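Local coordinates for protein RNase III inhibitor (Mycobacterium tuberculosis, PDB 5M3I) that is of unknown function but belongs to the macro domain family, a compact fold in which helices pack on both faces of a mixed beta sheet, at residues 37-42 with 128-133; 50-55 with 84-89; 54-59 with 69-74; 101-106 with 139-144. All coordinates share one frame; numbering follows the deposited sequence.

Interaction 1 (37-42 with 128-133); sequences MGKGIA and VGNGGL
Lys39 and Asn130 pass alongside each other in opposite directions at the surface of the macro domain. The Lys39 CG is turned in between the backbone N and the carbonyl carbon (chi1 66°), and from there the chain runs fully extended, so its outer methylenes and not only its tip are drawn along the amide of Asn130. The amide oxygen does the touching: Asn130 OD1 lies 3.3 Å from Lys39 CE and 3.6 Å from Lys39 NZ. No hydrogen bond forms between the ammonium and this oxygen, although the positive charge probably favours having the carbonyl end of the amide beside it. The nitrogen of the amide is turned to the backbone of Gly40, whose phi is positive, Asn130 ND2 lying 4.3 Å from the bare Gly40 CA. The contact is small, and its position is consistent with the loops that border the cleft in this fold. On one side, Ile41 and Ala42 of helix 40-48 rest against strand 26-31. On the other, the glycine-rich loop 128-133 is tied to Ser97 by the backbone of Gly131, and Val128 and Leu133 settle on Val138 of helix 135-147.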
loop_
_atom_site.group_PDB
_atom_site.type_symbol
_atom_site.label_atom_id
_atom_site.label_comp_id
_atom_site.label_asym_id
_atom_site.label_seq_id
_atom_site.Cartn_x
_atom_site.Cartn_y
_atom_site.Cartn_z
ATOM N N MET A 37 0.598 -13.603 -2.267
ATOM C CA MET A 37 -0.304 -12.876 -1.357
ATOM C C MET A 37 -1.095 -13.966 -0.609
ATOM O O MET A 37 -2.211 -14.315 -0.992
ATOM C CB MET A 37 -1.258 -11.990 -2.155
ATOM C CG MET A 37 -0.619 -10.798 -2.840
ATOM S SD MET A 37 -1.873 -9.667 -3.448
ATOM C CE MET A 37 -0.890 -8.679 -4.569
ATOM N N GLY A 38 -0.480 -14.509 0.424
ATOM C CA GLY A 38 -0.973 -15.703 1.107
ATOM C C GLY A 38 -1.580 -15.482 2.476
ATOM O O GLY A 38 -2.317 -16.325 2.941
ATOM N N LYS A 39 -1.313 -14.361 3.128
ATOM C CA LYS A 39 -1.987 -14.068 4.396
ATOM C C LYS A 39 -2.194 -12.566 4.573
ATOM O O LYS A 39 -1.728 -11.768 3.778
ATOM C CB LYS A 39 -1.199 -14.675 5.575
ATOM C CG LYS A 39 0.167 -14.040 5.776
ATOM C CD LYS A 39 0.913 -14.585 6.984
ATOM C CE LYS A 39 2.327 -13.992 7.011
ATOM N NZ LYS A 39 3.058 -14.268 8.281
ATOM N N GLY A 40 -2.887 -12.215 5.647
ATOM C CA GLY A 40 -3.068 -10.850 6.063
ATOM C C GLY A 40 -3.833 -10.067 5.018
ATOM O O GLY A 40 -4.668 -10.611 4.285
ATOM N N ILE A 41 -3.563 -8.786 4.970
ATOM C CA ILE A 41 -4.369 -7.888 4.137
ATOM C C ILE A 41 -4.157 -8.192 2.648
ATOM O O ILE A 41 -5.072 -8.133 1.873
ATOM C CB ILE A 41 -4.128 -6.412 4.516
ATOM C CG1 ILE A 41 -5.278 -5.556 4.001
ATOM C CG2 ILE A 41 -2.783 -5.919 3.995
ATOM C CD1 ILE A 41 -5.346 -4.188 4.661
ATOM N N ALA A 42 -2.965 -8.623 2.290
ATOM C CA ALA A 42 -2.671 -9.047 0.907
ATOM C C ALA A 42 -3.570 -10.189 0.436
ATOM O O ALA A 42 -4.073 -10.164 -0.691
ATOM C CB ALA A 42 -1.211 -9.418 0.748
ATOM N N VAL A 128 3.931 -3.748 9.789
ATOM C CA VAL A 128 3.691 -4.014 11.210
ATOM C C VAL A 128 2.995 -5.369 11.377
ATOM O O VAL A 128 2.044 -5.670 10.669
ATOM C CB VAL A 128 2.849 -2.877 11.838
ATOM C CG1 VAL A 128 2.597 -3.132 13.323
ATOM C CG2 VAL A 128 3.558 -1.554 11.649
ATOM N N GLY A 129 3.434 -6.165 12.342
ATOM C CA GLY A 129 2.835 -7.491 12.588
ATOM C C GLY A 129 3.532 -8.528 11.729
ATOM O O GLY A 129 4.579 -9.037 12.126
ATOM N N ASN A 130 2.996 -8.769 10.523
ATOM C CA ASN A 130 3.646 -9.644 9.512
ATOM C C ASN A 130 5.141 -9.345 9.333
ATOM O O ASN A 130 5.963 -10.259 9.342
ATOM C CB ASN A 130 2.966 -9.518 8.131
ATOM C CG ASN A 130 1.538 -10.054 8.118
ATOM O OD1 ASN A 130 1.284 -11.195 8.523
ATOM N ND2 ASN A 130 0.594 -9.236 7.639
ATOM N N GLY A 131 5.477 -8.066 9.175
ATOM C CA GLY A 131 6.852 -7.649 8.944
ATOM C C GLY A 131 7.707 -7.362 10.162
ATOM O O GLY A 131 8.907 -7.170 10.018
ATOM N N GLY A 132 7.099 -7.310 11.348
ATOM C CA GLY A 132 7.798 -7.074 12.599
ATOM C C GLY A 132 8.244 -5.654 12.919
ATOM O O GLY A 132 9.060 -5.480 13.818
ATOM N N LEU A 133 7.733 -4.626 12.236
ATOM C CA LEU A 133 8.127 -3.214 12.551
ATOM C C LEU A 133 7.290 -2.607 13.705
ATOM O O LEU A 133 6.206 -3.077 14.002
ATOM C CB LEU A 133 8.007 -2.332 11.294
ATOM C CG LEU A 133 8.783 -2.824 10.058
ATOM C CD1 LEU A 133 8.609 -1.875 8.896
ATOM C CD2 LEU A 133 10.259 -3.013 10.357
#

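Interaction 2 (50-55 with 84-89); sequences PEMFTA and IINFPT
Met52 of helix 50-61 and Ile84 of strand 83-88 mark the nearest backbone approach, their CA atoms 8.0 Å apart, so the gap is bridged by side chains alone. Met52 carries the helix side. Its CG lies anti to the backbone N (chi1 -180°), which sends the chain toward the strand, and bends at chi2 and chi3 set the sulfur beside Asn86 and the methyl toward Ile84. The methyl meets the branch methyl of Ile84, Met52 CE to Ile84 CG2 at 4.2 Å, the two side chains crossing at about a right angle. At the sulfur, Asn86 ND2 gives a weak hydrogen bond to Met52 SD of 3.7 Å with an N-H...S angle of 147°. That amide has stronger partners: ND2 also bonds to Phe71 O, and OD1 accepts from Asn29 ND2, so neighbouring strands on both sides fix its rotation and set the N-H that meets the sulfur. All three touching residues are buried, and Phe45 of helix 40-48 packs on both Met52 and Ile84. Within the helix, Pro50 O takes two donors from opposite faces of its plane, Thr54 N and Thr54 OG1, the latter at 2.9 Å. Ile85 and Phe87 face the other way and pack on Leu109 and Leu106 of helix 99-115. An interior strand buried between helical layers in this way belongs to the three-layer alpha/beta/alpha sandwich of macro domains.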
loop_
_atom_site.group_PDB
_atom_site.type_symbol
_atom_site.label_atom_id
_atom_site.label_comp_id
_atom_site.label_asym_id
_atom_site.label_seq_id
_atom_site.Cartn_x
_atom_site.Cartn_y
_atom_site.Cartn_z
ATOM N N PRO A 50 -8.785 -10.406 -8.220
ATOM C CA PRO A 50 -8.000 -11.524 -8.781
ATOM C C PRO A 50 -7.149 -11.179 -10.016
ATOM O O PRO A 50 -6.065 -11.750 -10.210
ATOM C CB PRO A 50 -9.071 -12.567 -9.126
ATOM C CG PRO A 50 -10.352 -11.778 -9.268
ATOM C CD PRO A 50 -10.233 -10.674 -8.248
ATOM N N GLU A 51 -7.632 -10.244 -10.828
ATOM C CA GLU A 51 -6.910 -9.791 -12.037
ATOM C C GLU A 51 -5.688 -9.006 -11.660
ATOM O O GLU A 51 -4.620 -9.193 -12.245
ATOM C CB GLU A 51 -7.831 -8.965 -12.956
ATOM C CG GLU A 51 -8.979 -9.810 -13.501
ATOM C CD GLU A 51 -9.723 -9.165 -14.656
ATOM O OE1 GLU A 51 -10.560 -8.270 -14.402
ATOM O OE2 GLU A 51 -9.493 -9.581 -15.816
ATOM N N MET A 52 -5.854 -8.152 -10.653
ATOM C CA MET A 52 -4.739 -7.443 -10.025
ATOM C C MET A 52 -3.680 -8.437 -9.579
ATOM O O MET A 52 -2.495 -8.280 -9.922
ATOM C CB MET A 52 -5.227 -6.621 -8.841
ATOM C CG MET A 52 -4.152 -5.831 -8.115
ATOM S SD MET A 52 -3.201 -6.742 -6.895
ATOM C CE MET A 52 -4.414 -6.878 -5.579
ATOM N N PHE A 53 -4.078 -9.496 -8.867
ATOM C CA PHE A 53 -3.078 -10.494 -8.414
ATOM C C PHE A 53 -2.332 -11.147 -9.556
ATOM O O PHE A 53 -1.110 -11.369 -9.471
ATOM C CB PHE A 53 -3.700 -11.588 -7.525
ATOM C CG PHE A 53 -2.754 -12.704 -7.200
ATOM C CD1 PHE A 53 -1.794 -12.550 -6.218
ATOM C CD2 PHE A 53 -2.802 -13.914 -7.904
ATOM C CE1 PHE A 53 -0.909 -13.570 -5.917
ATOM C CE2 PHE A 53 -1.914 -14.952 -7.607
ATOM C CZ PHE A 53 -0.962 -14.778 -6.603
ATOM N N THR A 54 -3.080 -11.527 -10.591
ATOM C CA THR A 54 -2.505 -12.186 -11.761
ATOM C C THR A 54 -1.468 -11.269 -12.370
ATOM O O THR A 54 -0.413 -11.745 -12.780
ATOM C CB THR A 54 -3.573 -12.512 -12.829
ATOM O OG1 THR A 54 -4.619 -13.302 -12.243
ATOM C CG2 THR A 54 -2.970 -13.275 -14.021
ATOM N N ALA A 55 -1.756 -9.965 -12.428
ATOM C CA ALA A 55 -0.794 -9.012 -12.994
ATOM C C ALA A 55 0.452 -8.893 -12.116
ATOM O O ALA A 55 1.577 -8.994 -12.615
ATOM C CB ALA A 55 -1.443 -7.663 -13.202
ATOM N N ILE A 84 -5.170 0.234 -7.059
ATOM C CA ILE A 84 -4.524 -0.508 -6.014
ATOM C C ILE A 84 -3.048 -0.234 -6.137
ATOM O O ILE A 84 -2.440 -0.523 -7.176
ATOM C CB ILE A 84 -4.723 -2.049 -6.155
ATOM C CG1 ILE A 84 -6.184 -2.408 -6.396
ATOM C CG2 ILE A 84 -4.151 -2.763 -4.932
ATOM C CD1 ILE A 84 -7.131 -1.843 -5.380
ATOM N N ILE A 85 -2.464 0.305 -5.070
ATOM C CA ILE A 85 -1.039 0.601 -5.007
ATOM C C ILE A 85 -0.411 -0.466 -4.129
ATOM O O ILE A 85 -0.576 -0.473 -2.909
ATOM C CB ILE A 85 -0.798 1.980 -4.434
ATOM C CG1 ILE A 85 -1.573 3.020 -5.247
ATOM C CG2 ILE A 85 0.689 2.288 -4.437
ATOM C CD1 ILE A 85 -1.588 4.408 -4.636
ATOM N N ASN A 86 0.297 -1.394 -4.763
ATOM C CA ASN A 86 0.960 -2.468 -4.051
ATOM C C ASN A 86 2.316 -1.979 -3.621
ATOM O O ASN A 86 3.180 -1.734 -4.443
ATOM C CB ASN A 86 1.087 -3.691 -4.931
ATOM C CG ASN A 86 -0.264 -4.287 -5.273
ATOM O OD1 ASN A 86 -0.875 -4.962 -4.448
ATOM N ND2 ASN A 86 -0.720 -4.082 -6.511
ATOM N N PHE A 87 2.490 -1.843 -2.313
ATOM C CA PHE A 87 3.699 -1.265 -1.689
ATOM C C PHE A 87 4.554 -2.417 -1.184
ATOM O O PHE A 87 4.134 -3.150 -0.289
ATOM C CB PHE A 87 3.210 -0.414 -0.522
ATOM C CG PHE A 87 4.226 0.420 0.134
ATOM C CD1 PHE A 87 5.380 -0.143 0.651
ATOM C CD2 PHE A 87 4.026 1.767 0.258
ATOM C CE1 PHE A 87 6.312 0.642 1.257
ATOM C CE2 PHE A 87 4.984 2.568 0.815
ATOM C CZ PHE A 87 6.112 1.989 1.365
ATOM N N PRO A 88 5.766 -2.616 -1.766
ATOM C CA PRO A 88 6.600 -3.733 -1.256
ATOM C C PRO A 88 7.190 -3.442 0.096
ATOM O O PRO A 88 7.904 -2.492 0.247
ATOM C CB PRO A 88 7.696 -3.874 -2.333
ATOM C CG PRO A 88 7.030 -3.317 -3.590
ATOM C CD PRO A 88 6.313 -2.107 -3.046
ATOM N N THR A 89 6.848 -4.258 1.078
ATOM C CA THR A 89 7.348 -4.112 2.422
ATOM C C THR A 89 8.398 -5.199 2.708
ATOM O O THR A 89 9.033 -5.156 3.749
ATOM C CB THR A 89 6.210 -4.235 3.447
ATOM O OG1 THR A 89 5.502 -5.469 3.233
ATOM C CG2 THR A 89 5.271 -3.118 3.296
#

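Interaction 3 (54-59 with 69-74); sequences TAYEKA and KMFVVD
With chi1 near trans at -176°, the Phe71 ring extends away from its own backbone N toward the helix, while the Tyr56 ring stands out from the helix with a similar first torsion (chi1 160°). The outcome is unequal: the Phe71 ring runs into the helix backbone, whereas the Tyr56 ring lies beside it, with Phe71 CD2 at its edge and near its plane. The far end of the phenylalanine does the touching. Phe71 CE2 comes to 3.4 Å from Tyr56 CA and 3.9 Å from Tyr56 CB. On the other side of the ring tip, Phe71 CE1 lies 3.5 Å from Ala59 CB, one turn beyond Ala55 along the helix. Phe71 CZ sits between the two alanines, 3.7 Å from Ala59 CB and 4.5 Å from Ala55 CB, with Ala55 O also close by. The small side chains of Ala55 and Ala59 thus let the ring approach the main chain, and Tyr56 gives its CA and CB to the contact. The hydroxyl of Tyr56 is engaged away from this seat, in a hydrogen bond with Asn32 O. Ala59 also touches Glu64 and Val65 of the following loop, and the backbone of Phe71 is hydrogen-bonded to Asn86. Helix and strand run roughly antiparallel (149°), their axes 9.7 Å apart. Helix 50-61 is followed by a connection that brings the chain back as strand 71-74, the antiparallel edge strand of the mixed macro domain sheet, with the helix packed on its face.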
loop_
_atom_site.group_PDB
_atom_site.type_symbol
_atom_site.label_atom_id
_atom_site.label_comp_id
_atom_site.label_asym_id
_atom_site.label_seq_id
_atom_site.Cartn_x
_atom_site.Cartn_y
_atom_site.Cartn_z
ATOM N N THR A 54 -3.080 -11.527 -10.591
ATOM C CA THR A 54 -2.505 -12.186 -11.761
ATOM C C THR A 54 -1.468 -11.269 -12.370
ATOM O O THR A 54 -0.413 -11.745 -12.780
ATOM C CB THR A 54 -3.573 -12.512 -12.829
ATOM O OG1 THR A 54 -4.619 -13.302 -12.243
ATOM C CG2 THR A 54 -2.970 -13.275 -14.021
ATOM N N ALA A 55 -1.756 -9.965 -12.428
ATOM C CA ALA A 55 -0.794 -9.012 -12.994
ATOM C C ALA A 55 0.452 -8.893 -12.116
ATOM O O ALA A 55 1.577 -8.994 -12.615
ATOM C CB ALA A 55 -1.443 -7.663 -13.202
ATOM N N TYR A 56 0.235 -8.722 -10.807
ATOM C CA TYR A 56 1.303 -8.739 -9.765
ATOM C C TYR A 56 2.185 -9.985 -9.800
ATOM O O TYR A 56 3.404 -9.899 -9.682
ATOM C CB TYR A 56 0.661 -8.610 -8.373
ATOM C CG TYR A 56 1.519 -9.062 -7.233
ATOM C CD1 TYR A 56 2.481 -8.232 -6.685
ATOM C CD2 TYR A 56 1.386 -10.344 -6.701
ATOM C CE1 TYR A 56 3.291 -8.651 -5.637
ATOM C CE2 TYR A 56 2.193 -10.762 -5.656
ATOM C CZ TYR A 56 3.148 -9.924 -5.145
ATOM O OH TYR A 56 3.954 -10.338 -4.100
ATOM N N GLU A 57 1.568 -11.146 -9.952
ATOM C CA GLU A 57 2.305 -12.407 -10.017
ATOM C C GLU A 57 3.172 -12.456 -11.252
ATOM O O GLU A 57 4.324 -12.878 -11.174
ATOM C CB GLU A 57 1.346 -13.604 -9.985
ATOM C CG GLU A 57 2.013 -14.962 -10.021
ATOM C CD GLU A 57 1.019 -16.110 -9.929
ATOM O OE1 GLU A 57 -0.024 -16.057 -10.651
ATOM O OE2 GLU A 57 1.270 -17.055 -9.131
ATOM N N LYS A 58 2.644 -12.026 -12.395
ATOM C CA LYS A 58 3.467 -11.978 -13.618
ATOM C C LYS A 58 4.664 -11.057 -13.446
ATOM O O LYS A 58 5.788 -11.417 -13.771
ATOM C CB LYS A 58 2.676 -11.509 -14.835
ATOM C CG LYS A 58 1.763 -12.562 -15.429
ATOM C CD LYS A 58 1.616 -12.394 -16.939
ATOM C CE LYS A 58 1.116 -11.002 -17.333
ATOM N NZ LYS A 58 1.224 -10.792 -18.800
ATOM N N ALA A 59 4.405 -9.866 -12.916
ATOM C CA ALA A 59 5.450 -8.890 -12.682
ATOM C C ALA A 59 6.509 -9.392 -11.708
ATOM O O ALA A 59 7.695 -9.076 -11.868
ATOM C CB ALA A 59 4.862 -7.591 -12.195
ATOM N N LYS A 69 9.578 0.846 -5.120
ATOM C CA LYS A 69 8.819 1.080 -6.321
ATOM C C LYS A 69 7.411 0.490 -6.127
ATOM O O LYS A 69 7.259 -0.684 -5.870
ATOM C CB LYS A 69 9.562 0.429 -7.484
ATOM C CG LYS A 69 8.863 0.412 -8.830
ATOM C CD LYS A 69 9.916 0.140 -9.926
ATOM C CE LYS A 69 9.426 -0.787 -11.035
ATOM N NZ LYS A 69 8.579 -0.059 -12.030
ATOM N N MET A 70 6.399 1.332 -6.248
ATOM C CA MET A 70 5.052 0.869 -6.217
ATOM C C MET A 70 4.760 0.035 -7.462
ATOM O O MET A 70 5.221 0.387 -8.559
ATOM C CB MET A 70 4.087 2.072 -6.137
ATOM C CG MET A 70 4.227 2.995 -4.908
ATOM S SD MET A 70 4.124 2.170 -3.289
ATOM C CE MET A 70 5.863 1.782 -3.006
ATOM N N PHE A 71 3.964 -1.020 -7.300
ATOM C CA PHE A 71 3.340 -1.684 -8.414
ATOM C C PHE A 71 1.845 -1.350 -8.467
ATOM O O PHE A 71 1.066 -1.804 -7.615
ATOM C CB PHE A 71 3.572 -3.174 -8.324
ATOM C CG PHE A 71 3.045 -3.935 -9.495
ATOM C CD1 PHE A 71 3.673 -3.831 -10.741
ATOM C CD2 PHE A 71 1.910 -4.701 -9.373
ATOM C CE1 PHE A 71 3.166 -4.496 -11.846
ATOM C CE2 PHE A 71 1.388 -5.373 -10.480
ATOM C CZ PHE A 71 2.019 -5.279 -11.716
ATOM N N VAL A 72 1.437 -0.533 -9.443
ATOM C CA VAL A 72 0.104 0.065 -9.434
ATOM C C VAL A 72 -0.784 -0.605 -10.463
ATOM O O VAL A 72 -0.366 -0.787 -11.586
ATOM C CB VAL A 72 0.176 1.580 -9.740
ATOM C CG1 VAL A 72 -1.194 2.233 -9.608
ATOM C CG2 VAL A 72 1.134 2.263 -8.765
ATOM N N VAL A 73 -2.013 -0.905 -10.100
ATOM C CA VAL A 73 -2.986 -1.483 -11.018
ATOM C C VAL A 73 -4.317 -0.714 -10.919
ATOM O O VAL A 73 -4.750 -0.343 -9.829
ATOM C CB VAL A 73 -3.218 -2.978 -10.687
ATOM C CG1 VAL A 73 -4.118 -3.611 -11.728
ATOM C CG2 VAL A 73 -1.912 -3.789 -10.651
ATOM N N ASP A 74 -4.976 -0.518 -12.061
ATOM C CA ASP A 74 -6.332 0.059 -12.092
ATOM C C ASP A 74 -7.351 -1.006 -11.888
ATOM O O ASP A 74 -7.247 -2.091 -12.456
ATOM C CB ASP A 74 -6.575 0.751 -13.418
ATOM C CG ASP A 74 -5.780 2.033 -13.530
ATOM O OD1 ASP A 74 -4.640 2.089 -12.966
ATOM O OD2 ASP A 74 -6.321 2.975 -14.161
#

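Interaction 4 (101-106 with 139-144); sequences YIDAGL and EQRLVS
Asp103 and Arg141 join two helices of the macro domain's alpha/beta/alpha sandwich by a salt bridge made through a single N-H. Arg141 NE donates to Asp103 OD1 at 2.9 Å, with an N-H...O angle of 132°, bent well away from straight. The oxygen uses its syn lone pair and lies almost in the guanidinium plane. Carboxylate and guanidinium planes are only 7° apart, so the two flat groups meet at their edges. Arg141 is extended from CG to NE, and its last methylene rides beside the acid as well, Arg141 CD being 3.1 Å from Asp103 OD1. At the other end of the guanidinium, NH1 bonds to Asp137 O one turn back in the same helix, which would help hold the guanidinium in the orientation that turns NE to the acid. Both ionic partners are partly exposed; beneath them the contact becomes apolar and buried. The helices run nearly parallel, at 12°, with axes 10.6 Å apart. Leu106 points into the gap, and its two methyls divide the work. CD1 goes under the base of the arginine, 3.7 Å from Arg141 CB, the side chains crossing at about a right angle, and approaches Arg141 O at 3.8 Å. Ile102 starts toward the neighbouring helix, but its end leads away and packs on Leu133, while Leu142 also touches Leu126. The two leucines meet methyl to methyl: Leu106 CD2 stands 3.8 Å from Leu142 CD2.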
loop_
_atom_site.group_PDB
_atom_site.type_symbol
_atom_site.label_atom_id
_atom_site.label_comp_id
_atom_site.label_asym_id
_atom_site.label_seq_id
_atom_site.Cartn_x
_atom_site.Cartn_y
_atom_site.Cartn_z
ATOM N N TYR A 101 12.997 -0.079 3.881
ATOM C CA TYR A 101 12.075 -0.431 2.820
ATOM C C TYR A 101 10.843 0.509 2.770
ATOM O O TYR A 101 10.285 0.767 1.705
ATOM C CB TYR A 101 11.592 -1.867 2.992
ATOM C CG TYR A 101 12.650 -2.976 3.014
ATOM C CD1 TYR A 101 13.997 -2.762 2.652
ATOM C CD2 TYR A 101 12.254 -4.268 3.332
ATOM C CE1 TYR A 101 14.920 -3.834 2.660
ATOM C CE2 TYR A 101 13.154 -5.326 3.357
ATOM C CZ TYR A 101 14.477 -5.112 3.023
ATOM O OH TYR A 101 15.268 -6.212 3.045
ATOM N N ILE A 102 10.423 0.959 3.954
ATOM C CA ILE A 102 9.278 1.811 4.105
ATOM C C ILE A 102 9.696 3.203 3.627
ATOM O O ILE A 102 8.949 3.869 2.885
ATOM C CB ILE A 102 8.735 1.827 5.564
ATOM C CG1 ILE A 102 8.383 0.408 6.077
ATOM C CG2 ILE A 102 7.502 2.714 5.718
ATOM C CD1 ILE A 102 7.517 -0.432 5.191
ATOM N N ASP A 103 10.858 3.663 4.064
ATOM C CA ASP A 103 11.396 4.975 3.602
ATOM C C ASP A 103 11.447 5.045 2.091
ATOM O O ASP A 103 11.002 6.000 1.506
ATOM C CB ASP A 103 12.769 5.233 4.196
ATOM C CG ASP A 103 12.731 5.427 5.718
ATOM O OD1 ASP A 103 11.640 5.653 6.285
ATOM O OD2 ASP A 103 13.814 5.398 6.356
ATOM N N ALA A 104 11.963 3.996 1.475
ATOM C CA ALA A 104 12.171 3.996 0.033
ATOM C C ALA A 104 10.838 3.919 -0.707
ATOM O O ALA A 104 10.618 4.627 -1.682
ATOM C CB ALA A 104 13.115 2.862 -0.395
ATOM N N GLY A 105 9.949 3.066 -0.244
ATOM C CA GLY A 105 8.615 2.995 -0.819
ATOM C C GLY A 105 7.780 4.278 -0.722
ATOM O O GLY A 105 7.058 4.616 -1.666
ATOM N N LEU A 106 7.881 4.981 0.390
ATOM C CA LEU A 106 7.115 6.190 0.588
ATOM C C LEU A 106 7.495 7.231 -0.427
ATOM O O LEU A 106 6.615 7.946 -0.938
ATOM C CB LEU A 106 7.273 6.743 2.025
ATOM C CG LEU A 106 6.532 5.891 3.073
ATOM C CD1 LEU A 106 6.951 6.309 4.480
ATOM C CD2 LEU A 106 5.048 6.005 2.970
ATOM N N GLU A 139 4.040 4.898 11.704
ATOM C CA GLU A 139 3.054 5.990 11.752
ATOM C C GLU A 139 3.695 7.367 11.570
ATOM O O GLU A 139 3.196 8.171 10.802
ATOM C CB GLU A 139 2.244 5.929 13.047
ATOM C CG GLU A 139 1.128 6.930 13.171
ATOM C CD GLU A 139 0.444 6.878 14.526
ATOM O OE1 GLU A 139 1.103 7.211 15.545
ATOM O OE2 GLU A 139 -0.737 6.476 14.582
ATOM N N GLN A 140 4.832 7.609 12.217
ATOM C CA GLN A 140 5.602 8.855 12.006
ATOM C C GLN A 140 5.930 9.069 10.545
ATOM O O GLN A 140 5.737 10.152 10.022
ATOM C CB GLN A 140 6.911 8.857 12.774
ATOM C CG GLN A 140 6.743 9.142 14.244
ATOM C CD GLN A 140 7.996 8.759 15.062
ATOM O OE1 GLN A 140 9.121 8.675 14.509
ATOM N NE2 GLN A 140 7.802 8.467 16.352
ATOM N N ARG A 141 6.447 8.036 9.908
ATOM C CA ARG A 141 6.863 8.153 8.520
ATOM C C ARG A 141 5.684 8.365 7.601
ATOM O O ARG A 141 5.750 9.180 6.689
ATOM C CB ARG A 141 7.669 6.954 8.090
ATOM C CG ARG A 141 9.043 6.936 8.726
ATOM C CD ARG A 141 9.633 5.534 8.695
ATOM N NE ARG A 141 11.025 5.551 9.121
ATOM C CZ ARG A 141 11.431 5.668 10.383
ATOM N NH1 ARG A 141 10.568 5.773 11.378
ATOM N NH2 ARG A 141 12.720 5.681 10.656
ATOM N N LEU A 142 4.612 7.663 7.847
ATOM C CA LEU A 142 3.417 7.829 7.051
ATOM C C LEU A 142 2.899 9.251 7.148
ATOM O O LEU A 142 2.594 9.864 6.103
ATOM C CB LEU A 142 2.314 6.868 7.471
ATOM C CG LEU A 142 2.475 5.416 7.059
ATOM C CD1 LEU A 142 1.385 4.563 7.693
ATOM C CD2 LEU A 142 2.382 5.278 5.556
ATOM N N VAL A 143 2.823 9.785 8.366
ATOM C CA VAL A 143 2.261 11.117 8.570
ATOM C C VAL A 143 3.145 12.117 7.855
ATOM O O VAL A 143 2.651 12.997 7.172
ATOM C CB VAL A 143 2.108 11.446 10.076
ATOM C CG1 VAL A 143 1.860 12.912 10.316
ATOM C CG2 VAL A 143 0.962 10.649 10.665
ATOM N N SER A 144 4.458 11.972 8.025
ATOM C CA SER A 144 5.472 12.847 7.373
ATOM C C SER A 144 5.328 12.842 5.883
ATOM O O SER A 144 5.298 13.892 5.266
ATOM C CB SER A 144 6.895 12.360 7.732
ATOM O OG SER A 144 7.189 12.771 9.032
#

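Interactions 2 and 3 are neighbours, their centres about 5 Å apart: both seat helix 50-61 on the sheet, and strands 71-74 and 83-88 are joined by backbone bonds such as Asn86 N to Phe71 O (3.0 Å). Interaction 4 lies across the sheet, its centre about 19 Å from that of interaction 2, and Phe87 bridges the two with CZ 3.5 Å from Gly105 CA. Segments of interaction 1 touch the others: Met37 CE reaches Tyr56 CD2 at 3.5 Å, and Leu133 CD1 reaches Ile102 CG1 at 3.6 Å. These two segments probably border the cleft found in macro domains.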